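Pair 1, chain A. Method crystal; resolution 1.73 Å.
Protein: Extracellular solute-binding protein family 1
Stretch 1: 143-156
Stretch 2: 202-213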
# COMPACT_ATOMS: atom_id res chain seq x y z
N ASP A 143 -15.76 -4.17 -11.16
CA ASP A 143 -15.99 -2.92 -10.46
C ASP A 143 -16.58 -3.21 -9.09
O ASP A 143 -16.96 -4.35 -8.79
CB ASP A 143 -16.90 -1.99 -11.27
CG ASP A 143 -18.15 -2.69 -11.76
OD1 ASP A 143 -18.84 -3.33 -10.95
OD2 ASP A 143 -18.43 -2.61 -12.96
N TRP A 144 -16.65 -2.17 -8.26
CA TRP A 144 -17.08 -2.39 -6.88
C TRP A 144 -18.55 -2.78 -6.80
O TRP A 144 -18.94 -3.60 -5.96
CB TRP A 144 -16.78 -1.15 -6.03
CG TRP A 144 -15.30 -1.00 -5.85
CD1 TRP A 144 -14.47 -0.11 -6.49
CD2 TRP A 144 -14.46 -1.80 -5.02
NE1 TRP A 144 -13.17 -0.31 -6.08
CE2 TRP A 144 -13.14 -1.34 -5.19
CE3 TRP A 144 -14.71 -2.87 -4.15
CZ2 TRP A 144 -12.06 -1.92 -4.50
CZ3 TRP A 144 -13.64 -3.45 -3.47
CH2 TRP A 144 -12.33 -2.96 -3.65
N THR A 145 -19.38 -2.23 -7.68
CA THR A 145 -20.78 -2.62 -7.70
C THR A 145 -20.92 -4.12 -7.93
O THR A 145 -21.67 -4.81 -7.23
CB THR A 145 -21.53 -1.82 -8.77
OG1 THR A 145 -21.48 -0.43 -8.43
CG2 THR A 145 -22.98 -2.26 -8.84
N SER A 146 -20.16 -4.66 -8.89
CA SER A 146 -20.18 -6.11 -9.13
C SER A 146 -19.61 -6.89 -7.96
O SER A 146 -20.08 -7.99 -7.64
CB SER A 146 -19.41 -6.43 -10.41
OG SER A 146 -20.00 -5.77 -11.53
N TYR A 147 -18.56 -6.36 -7.32
CA TYR A 147 -18.00 -7.01 -6.14
C TYR A 147 -19.04 -7.14 -5.03
O TYR A 147 -19.21 -8.22 -4.44
CB TYR A 147 -16.78 -6.21 -5.67
CG TYR A 147 -16.14 -6.69 -4.39
CD1 TYR A 147 -15.27 -7.78 -4.38
CD2 TYR A 147 -16.39 -6.03 -3.19
CE1 TYR A 147 -14.66 -8.21 -3.20
CE2 TYR A 147 -15.79 -6.45 -2.01
CZ TYR A 147 -14.93 -7.53 -2.02
OH TYR A 147 -14.35 -7.92 -0.85
N PHE A 148 -19.77 -6.06 -4.73
CA PHE A 148 -20.78 -6.14 -3.68
C PHE A 148 -21.98 -6.99 -4.11
O PHE A 148 -22.56 -7.70 -3.29
CB PHE A 148 -21.23 -4.73 -3.28
CG PHE A 148 -20.12 -3.92 -2.64
CD1 PHE A 148 -19.40 -4.42 -1.55
CD2 PHE A 148 -19.78 -2.66 -3.14
CE1 PHE A 148 -18.37 -3.67 -0.97
CE2 PHE A 148 -18.75 -1.91 -2.56
CZ PHE A 148 -18.04 -2.41 -1.47
N ALA A 149 -22.37 -6.91 -5.38
CA ALA A 149 -23.45 -7.76 -5.86
C ALA A 149 -23.08 -9.24 -5.70
O ALA A 149 -23.92 -10.04 -5.27
CB ALA A 149 -23.77 -7.44 -7.32
N ALA A 150 -21.85 -9.61 -6.05
CA ALA A 150 -21.41 -10.98 -5.81
C ALA A 150 -21.42 -11.30 -4.32
O ALA A 150 -21.76 -12.42 -3.92
CB ALA A 150 -20.01 -11.21 -6.39
N GLY A 151 -21.07 -10.33 -3.48
CA GLY A 151 -21.11 -10.56 -2.04
C GLY A 151 -22.52 -10.82 -1.53
O GLY A 151 -22.72 -11.64 -0.63
N ARG A 152 -23.50 -10.10 -2.06
CA ARG A 152 -24.88 -10.33 -1.64
C ARG A 152 -25.36 -11.70 -2.10
O ARG A 152 -26.05 -12.41 -1.35
CB ARG A 152 -25.78 -9.21 -2.16
CG ARG A 152 -25.47 -7.87 -1.51
CD ARG A 152 -26.54 -6.84 -1.80
NE ARG A 152 -26.78 -6.72 -3.24
CZ ARG A 152 -26.13 -5.91 -4.05
NH1 ARG A 152 -25.17 -5.11 -3.57
NH2 ARG A 152 -26.43 -5.88 -5.34
N ARG A 153 -25.02 -12.08 -3.34
CA ARG A 153 -25.29 -13.43 -3.81
C ARG A 153 -24.66 -14.46 -2.88
O ARG A 153 -25.31 -15.43 -2.48
CB ARG A 153 -24.76 -13.58 -5.24
CG ARG A 153 -24.70 -15.00 -5.75
CD ARG A 153 -24.02 -15.09 -7.13
NE ARG A 153 -23.73 -16.49 -7.46
CZ ARG A 153 -23.11 -16.89 -8.56
NH1 ARG A 153 -22.69 -16.01 -9.47
NH2 ARG A 153 -22.89 -18.19 -8.76
N PHE A 154 -23.38 -14.26 -2.54
CA PHE A 154 -22.70 -15.14 -1.59
C PHE A 154 -23.43 -15.18 -0.25
O PHE A 154 -23.70 -16.26 0.28
CB PHE A 154 -21.25 -14.66 -1.39
CG PHE A 154 -20.49 -15.43 -0.33
CD1 PHE A 154 -19.80 -16.59 -0.67
CD2 PHE A 154 -20.45 -14.99 0.98
CE1 PHE A 154 -19.10 -17.31 0.30
CE2 PHE A 154 -19.76 -15.70 1.95
CZ PHE A 154 -19.08 -16.86 1.61
N LYS A 155 -23.73 -14.01 0.30
CA LYS A 155 -24.31 -13.94 1.64
C LYS A 155 -25.65 -14.65 1.70
O LYS A 155 -25.99 -15.28 2.71
CB LYS A 155 -24.46 -12.47 2.05
CG LYS A 155 -24.85 -12.27 3.50
CD LYS A 155 -23.79 -12.83 4.41
CE LYS A 155 -24.17 -12.65 5.86
NZ LYS A 155 -23.84 -13.87 6.64
N ALA A 156 -26.44 -14.56 0.62
CA ALA A 156 -27.75 -15.20 0.61
C ALA A 156 -27.64 -16.71 0.80
O ALA A 156 -28.55 -17.34 1.34
CB ALA A 156 -28.49 -14.87 -0.69
N ASP A 202 -21.61 5.63 1.08
CA ASP A 202 -22.94 5.04 1.03
C ASP A 202 -22.89 3.59 0.56
O ASP A 202 -23.61 2.73 1.09
CB ASP A 202 -23.86 5.85 0.12
CG ASP A 202 -24.28 7.16 0.75
OD1 ASP A 202 -24.16 7.30 1.98
OD2 ASP A 202 -24.75 8.04 0.01
N GLN A 203 -22.05 3.30 -0.44
CA GLN A 203 -22.01 1.95 -0.99
C GLN A 203 -21.43 0.96 0.01
O GLN A 203 -21.90 -0.18 0.10
CB GLN A 203 -21.21 1.96 -2.30
CG GLN A 203 -21.30 0.68 -3.09
CD GLN A 203 -20.76 0.84 -4.51
OE1 GLN A 203 -19.92 1.70 -4.77
NE2 GLN A 203 -21.25 0.01 -5.43
N ILE A 204 -20.39 1.35 0.76
CA ILE A 204 -19.85 0.46 1.77
C ILE A 204 -20.81 0.30 2.93
O ILE A 204 -20.98 -0.80 3.46
CB ILE A 204 -18.47 0.96 2.25
CG1 ILE A 204 -17.52 1.01 1.07
CG2 ILE A 204 -17.91 0.04 3.35
CD1 ILE A 204 -16.19 1.62 1.42
N VAL A 205 -21.44 1.40 3.37
CA VAL A 205 -22.43 1.29 4.43
C VAL A 205 -23.55 0.34 4.02
O VAL A 205 -23.99 -0.52 4.80
CB VAL A 205 -22.97 2.68 4.82
CG1 VAL A 205 -24.20 2.54 5.70
CG2 VAL A 205 -21.88 3.48 5.54
N ALA A 206 -24.02 0.45 2.77
CA ALA A 206 -25.07 -0.46 2.32
C ALA A 206 -24.60 -1.90 2.36
O ALA A 206 -25.36 -2.80 2.73
CB ALA A 206 -25.53 -0.07 0.91
N ALA A 207 -23.33 -2.14 2.02
CA ALA A 207 -22.77 -3.49 2.13
C ALA A 207 -22.80 -3.98 3.58
O ALA A 207 -23.13 -5.15 3.83
CB ALA A 207 -21.34 -3.52 1.58
N THR A 208 -22.45 -3.12 4.54
CA THR A 208 -22.50 -3.54 5.94
C THR A 208 -23.93 -3.84 6.36
O THR A 208 -24.19 -4.79 7.10
CB THR A 208 -21.89 -2.49 6.88
OG1 THR A 208 -22.71 -1.31 6.92
CG2 THR A 208 -20.47 -2.13 6.46
N GLU A 209 -24.89 -3.04 5.88
CA GLU A 209 -26.29 -3.32 6.19
C GLU A 209 -26.74 -4.64 5.57
O GLU A 209 -27.68 -5.27 6.07
CB GLU A 209 -27.17 -2.17 5.72
CG GLU A 209 -26.94 -0.90 6.49
CD GLU A 209 -27.64 0.29 5.88
OE1 GLU A 209 -28.11 0.17 4.72
OE2 GLU A 209 -27.72 1.34 6.55
N ASP A 210 -26.11 -5.06 4.49
CA ASP A 210 -26.43 -6.33 3.86
C ASP A 210 -25.65 -7.50 4.46
O ASP A 210 -25.72 -8.61 3.93
CB ASP A 210 -26.19 -6.25 2.35
CG ASP A 210 -27.11 -5.25 1.66
OD1 ASP A 210 -28.22 -5.02 2.19
OD2 ASP A 210 -26.73 -4.69 0.61
N GLY A 211 -24.92 -7.27 5.55
CA GLY A 211 -24.21 -8.34 6.22
C GLY A 211 -22.91 -8.75 5.56
O GLY A 211 -22.39 -9.83 5.85
N LEU A 212 -22.36 -7.91 4.69
CA LEU A 212 -21.18 -8.31 3.93
C LEU A 212 -19.88 -8.18 4.72
O LEU A 212 -18.86 -8.72 4.28
CB LEU A 212 -21.08 -7.49 2.64
CG LEU A 212 -21.78 -8.06 1.39
CD1 LEU A 212 -23.10 -8.72 1.68
CD2 LEU A 212 -21.93 -7.00 0.31
N SER A 213 -19.89 -7.50 5.86
CA SER A 213 -18.68 -7.24 6.62
C SER A 213 -18.58 -8.17 7.83
O SER A 213 -19.57 -8.38 8.54
CB SER A 213 -18.61 -5.80 7.11
OG SER A 213 -17.48 -5.61 7.96
O HOH W 1 -24.58 -4.39 -0.90

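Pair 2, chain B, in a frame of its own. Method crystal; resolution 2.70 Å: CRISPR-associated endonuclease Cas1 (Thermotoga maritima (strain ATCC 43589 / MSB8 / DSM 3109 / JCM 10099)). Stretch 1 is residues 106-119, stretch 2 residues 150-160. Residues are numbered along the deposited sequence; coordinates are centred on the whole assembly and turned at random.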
# COMPACT_ATOMS: atom_id res chain seq x y z
N ARG B 106 -2.27 3.73 23.50
CA ARG B 106 -3.54 3.76 22.79
C ARG B 106 -4.51 4.69 23.50
O ARG B 106 -5.22 5.46 22.86
CB ARG B 106 -4.14 2.36 22.67
CG ARG B 106 -5.44 2.36 21.87
CD ARG B 106 -6.07 0.98 21.81
NE ARG B 106 -7.42 1.05 21.27
CZ ARG B 106 -8.31 0.07 21.37
NH1 ARG B 106 -8.00 -1.06 21.99
NH2 ARG B 106 -9.52 0.22 20.85
N MET B 107 -4.51 4.63 24.82
CA MET B 107 -5.40 5.46 25.62
C MET B 107 -5.08 6.93 25.41
O MET B 107 -5.98 7.76 25.27
CB MET B 107 -5.28 5.12 27.11
CG MET B 107 -6.41 4.25 27.66
SD MET B 107 -8.07 4.89 27.40
CE MET B 107 -7.82 6.62 27.75
N LEU B 108 -3.79 7.24 25.40
CA LEU B 108 -3.31 8.59 25.21
C LEU B 108 -3.82 9.20 23.89
O LEU B 108 -4.28 10.34 23.86
CB LEU B 108 -1.79 8.59 25.24
CG LEU B 108 -1.07 9.87 25.64
CD1 LEU B 108 -1.70 10.43 26.89
CD2 LEU B 108 0.40 9.56 25.88
N ILE B 109 -3.75 8.42 22.81
CA ILE B 109 -4.19 8.88 21.50
C ILE B 109 -5.71 8.98 21.44
O ILE B 109 -6.25 9.97 20.94
CB ILE B 109 -3.70 7.93 20.38
CG1 ILE B 109 -2.17 7.89 20.36
CG2 ILE B 109 -4.24 8.36 19.02
CD1 ILE B 109 -1.58 6.85 19.40
N ALA B 110 -6.39 7.97 21.95
CA ALA B 110 -7.85 7.96 21.96
C ALA B 110 -8.41 9.09 22.81
O ALA B 110 -9.41 9.71 22.46
CB ALA B 110 -8.36 6.61 22.45
N ARG B 111 -7.75 9.36 23.93
CA ARG B 111 -8.18 10.41 24.84
C ARG B 111 -8.01 11.78 24.19
O ARG B 111 -8.72 12.72 24.52
CB ARG B 111 -7.39 10.33 26.15
CG ARG B 111 -8.10 10.92 27.34
CD ARG B 111 -7.22 10.86 28.57
NE ARG B 111 -7.21 9.55 29.19
CZ ARG B 111 -8.14 9.12 30.03
NH1 ARG B 111 -9.16 9.90 30.32
NH2 ARG B 111 -8.06 7.91 30.57
N GLU B 112 -7.05 11.87 23.27
CA GLU B 112 -6.83 13.08 22.49
C GLU B 112 -7.98 13.32 21.51
O GLU B 112 -8.48 14.44 21.39
CB GLU B 112 -5.50 12.99 21.72
CG GLU B 112 -5.28 14.09 20.68
CD GLU B 112 -5.03 15.45 21.29
OE1 GLU B 112 -4.81 15.54 22.51
OE2 GLU B 112 -5.06 16.45 20.53
N ILE B 113 -8.38 12.26 20.82
CA ILE B 113 -9.51 12.30 19.90
C ILE B 113 -10.76 12.79 20.61
O ILE B 113 -11.41 13.75 20.18
CB ILE B 113 -9.80 10.91 19.30
CG1 ILE B 113 -8.57 10.37 18.57
CG2 ILE B 113 -10.99 10.96 18.37
CD1 ILE B 113 -8.26 11.10 17.32
N VAL B 114 -11.09 12.14 21.72
CA VAL B 114 -12.29 12.44 22.48
C VAL B 114 -12.26 13.87 23.01
O VAL B 114 -13.25 14.60 22.90
CB VAL B 114 -12.46 11.46 23.65
CG1 VAL B 114 -13.58 11.90 24.58
CG2 VAL B 114 -12.72 10.06 23.12
N SER B 115 -11.13 14.27 23.57
CA SER B 115 -10.97 15.61 24.13
C SER B 115 -11.27 16.69 23.10
O SER B 115 -12.03 17.63 23.37
CB SER B 115 -9.54 15.78 24.67
OG SER B 115 -9.37 17.05 25.28
N ARG B 116 -10.70 16.55 21.91
CA ARG B 116 -10.89 17.54 20.85
C ARG B 116 -12.30 17.47 20.28
O ARG B 116 -12.92 18.51 20.03
CB ARG B 116 -9.85 17.34 19.75
CG ARG B 116 -8.40 17.58 20.20
CD ARG B 116 -7.97 19.03 19.96
NE ARG B 116 -8.18 19.44 18.57
CZ ARG B 116 -9.07 20.35 18.18
NH1 ARG B 116 -9.82 20.97 19.08
NH2 ARG B 116 -9.20 20.65 16.90
N SER B 117 -12.82 16.26 20.09
CA SER B 117 -14.20 16.07 19.64
C SER B 117 -15.19 16.79 20.54
O SER B 117 -16.14 17.42 20.07
CB SER B 117 -14.55 14.58 19.58
OG SER B 117 -13.98 13.96 18.45
N PHE B 118 -14.97 16.70 21.85
CA PHE B 118 -15.86 17.32 22.81
C PHE B 118 -15.78 18.84 22.72
O PHE B 118 -16.80 19.53 22.77
CB PHE B 118 -15.55 16.87 24.24
CG PHE B 118 -16.04 15.48 24.56
CD1 PHE B 118 -16.60 14.68 23.58
CD2 PHE B 118 -15.97 14.99 25.85
CE1 PHE B 118 -17.05 13.41 23.88
CE2 PHE B 118 -16.43 13.72 26.15
CZ PHE B 118 -16.97 12.93 25.16
N GLN B 119 -14.57 19.36 22.60
CA GLN B 119 -14.41 20.81 22.60
C GLN B 119 -14.97 21.40 21.31
O GLN B 119 -15.53 22.50 21.32
CB GLN B 119 -12.95 21.21 22.79
CG GLN B 119 -12.79 22.69 23.11
CD GLN B 119 -13.67 23.14 24.27
OE1 GLN B 119 -13.72 22.49 25.32
NE2 GLN B 119 -14.38 24.25 24.08
N GLU B 150 -14.75 1.71 26.97
CA GLU B 150 -15.59 2.62 27.74
C GLU B 150 -15.58 4.00 27.08
O GLU B 150 -16.61 4.67 27.02
CB GLU B 150 -15.08 2.70 29.18
CG GLU B 150 -15.90 3.56 30.12
CD GLU B 150 -15.37 3.55 31.54
OE1 GLU B 150 -14.34 2.88 31.79
OE2 GLU B 150 -15.97 4.20 32.42
N LEU B 151 -14.42 4.38 26.55
CA LEU B 151 -14.21 5.71 26.00
C LEU B 151 -15.00 5.94 24.70
O LEU B 151 -15.54 7.02 24.49
CB LEU B 151 -12.72 5.92 25.75
CG LEU B 151 -12.19 7.35 25.69
CD1 LEU B 151 -12.62 8.14 26.92
CD2 LEU B 151 -10.67 7.35 25.55
N MET B 152 -15.06 4.94 23.84
CA MET B 152 -15.87 5.03 22.62
C MET B 152 -17.35 5.13 22.96
O MET B 152 -18.10 5.84 22.30
CB MET B 152 -15.62 3.82 21.71
CG MET B 152 -16.57 3.74 20.52
SD MET B 152 -16.42 5.13 19.36
CE MET B 152 -14.89 4.67 18.60
N GLY B 153 -17.77 4.43 24.01
CA GLY B 153 -19.15 4.48 24.45
C GLY B 153 -19.54 5.86 24.94
O GLY B 153 -20.60 6.38 24.59
N ILE B 154 -18.66 6.45 25.74
CA ILE B 154 -18.89 7.79 26.29
C ILE B 154 -18.96 8.83 25.17
O ILE B 154 -19.81 9.72 25.20
CB ILE B 154 -17.78 8.17 27.28
CG1 ILE B 154 -17.80 7.22 28.49
CG2 ILE B 154 -17.93 9.61 27.75
CD1 ILE B 154 -16.54 7.26 29.34
N GLU B 155 -18.08 8.70 24.18
CA GLU B 155 -18.05 9.64 23.07
C GLU B 155 -19.36 9.56 22.29
O GLU B 155 -19.99 10.59 22.00
CB GLU B 155 -16.84 9.36 22.17
CG GLU B 155 -16.37 10.56 21.34
CD GLU B 155 -17.11 10.69 20.03
OE1 GLU B 155 -17.78 9.72 19.62
OE2 GLU B 155 -17.03 11.77 19.40
N GLY B 156 -19.78 8.35 21.95
CA GLY B 156 -21.05 8.14 21.27
C GLY B 156 -22.23 8.77 21.99
O GLY B 156 -23.05 9.45 21.37
N ASN B 157 -22.31 8.55 23.30
CA ASN B 157 -23.39 9.10 24.10
C ASN B 157 -23.35 10.63 24.12
O ASN B 157 -24.39 11.28 24.07
CB ASN B 157 -23.35 8.55 25.52
CG ASN B 157 -23.60 7.05 25.58
OD1 ASN B 157 -24.28 6.49 24.72
ND2 ASN B 157 -23.05 6.40 26.59
N ALA B 158 -22.15 11.18 24.21
CA ALA B 158 -21.95 12.62 24.12
C ALA B 158 -22.48 13.16 22.80
O ALA B 158 -23.16 14.18 22.75
CB ALA B 158 -20.48 12.97 24.27
N ARG B 159 -22.16 12.45 21.72
CA ARG B 159 -22.61 12.84 20.39
C ARG B 159 -24.14 12.87 20.34
O ARG B 159 -24.73 13.82 19.80
CB ARG B 159 -22.05 11.87 19.34
CG ARG B 159 -22.36 12.25 17.90
CD ARG B 159 -21.43 13.33 17.39
NE ARG B 159 -20.03 12.93 17.45
CZ ARG B 159 -19.00 13.74 17.22
NH1 ARG B 159 -19.22 15.01 16.90
NH2 ARG B 159 -17.76 13.28 17.31
N GLU B 160 -24.78 11.86 20.91
CA GLU B 160 -26.23 11.75 20.87
C GLU B 160 -26.90 12.89 21.63
O GLU B 160 -27.91 13.44 21.20
CB GLU B 160 -26.69 10.40 21.41

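What backbone arrangement do the two pairs share? In each, two helices run side by side in nearly the same direction, with axes 10.8 Å apart at 5° in pair 1 and 10.6 Å apart at 6° in pair 2. Fourteen central residues superpose with an RMSD of 0.5 Å. A close backbone approach also corresponds: Phe148(A) CA lies 6.7 Å from Ala207(A) CA, and the matching Val114(B) CA lies 6.4 Å from Glu155(B) CA. The surface buried is similar too, 472 Å² in pair 1 and 417 Å² in pair 2.

How is the middle of the interface filled? Pair 1 sets a large side chain opposite a small one. Phe148(A), with chi1 in m, points toward the second stretch, and its CD1 reaches Ala207(A) CB at 3.8 Å, while its CD2 lies 3.7 Å from Gln203(A) CG. One face of the ring is covered by Gln203(A) O. In pair 2 the matching positions hold a smaller residue on the first helix and a longer one on the second: Val114(B) CG2 comes within 4.1 Å of Glu155(B) CG. The bulk is thus distributed differently across nearly the same backbone spacing, and the methylene carbon of an acidic side chain supplies part of the packing surface.

What do Gln203(A) and Leu151(B) do at their shared position? Both point toward the first helix, and their side-chain centres fall 1.3 Å apart after superposition, yet their chemistry differs. Gln203(A) packs its aliphatic part against Phe148(A) and uses its amide end for a hydrogen bond, NE2 donating to Thr145(A) OG1 at 3.0 Å. Leu151(B) has no polar group to offer and instead acts as a knob among Met107(B), Ala110(B), Arg111(B) and Val114(B). Its CD2 lies 3.7 Å from Met107(B) CE and 3.9 Å from Ala110(B) CB, and its CG lies 3.8 Å from Val114(B) CG2. Pair 2 has no hydrogen bond across its stretches.

How do the pairs differ toward the C-terminal end of the contact? Arg152(A) matches Phe118(B), and Asp210(A) matches Ala158(B). In pair 1, Arg152(A) NE and Asp210(A) OD2 are 4.4 Å apart, beyond a salt bridge, but a water joins the two side chains: it accepts from Arg152(A) NH1 at 2.8 Å and donates to Asp210(A) OD2 at 2.6 Å. Pair 2 makes this contact apolar, with Phe118(B) CE1 3.5 Å from Ala158(B) CB. The backbone conformation also differs here, although the CA atoms still fall together. Asp210(A) is the first residue to leave helical phi/psi, and Gly211(A) follows with a positive phi, a conformation that favours glycine, whereas the matching Arg159(B) is still helical. Beyond the turn, Leu212(A) brings its CD2 to 3.7 Å from Phe148(A) O and its CD1 to 3.7 Å from Gly151(A) O, adding apolar cover beside the glycine.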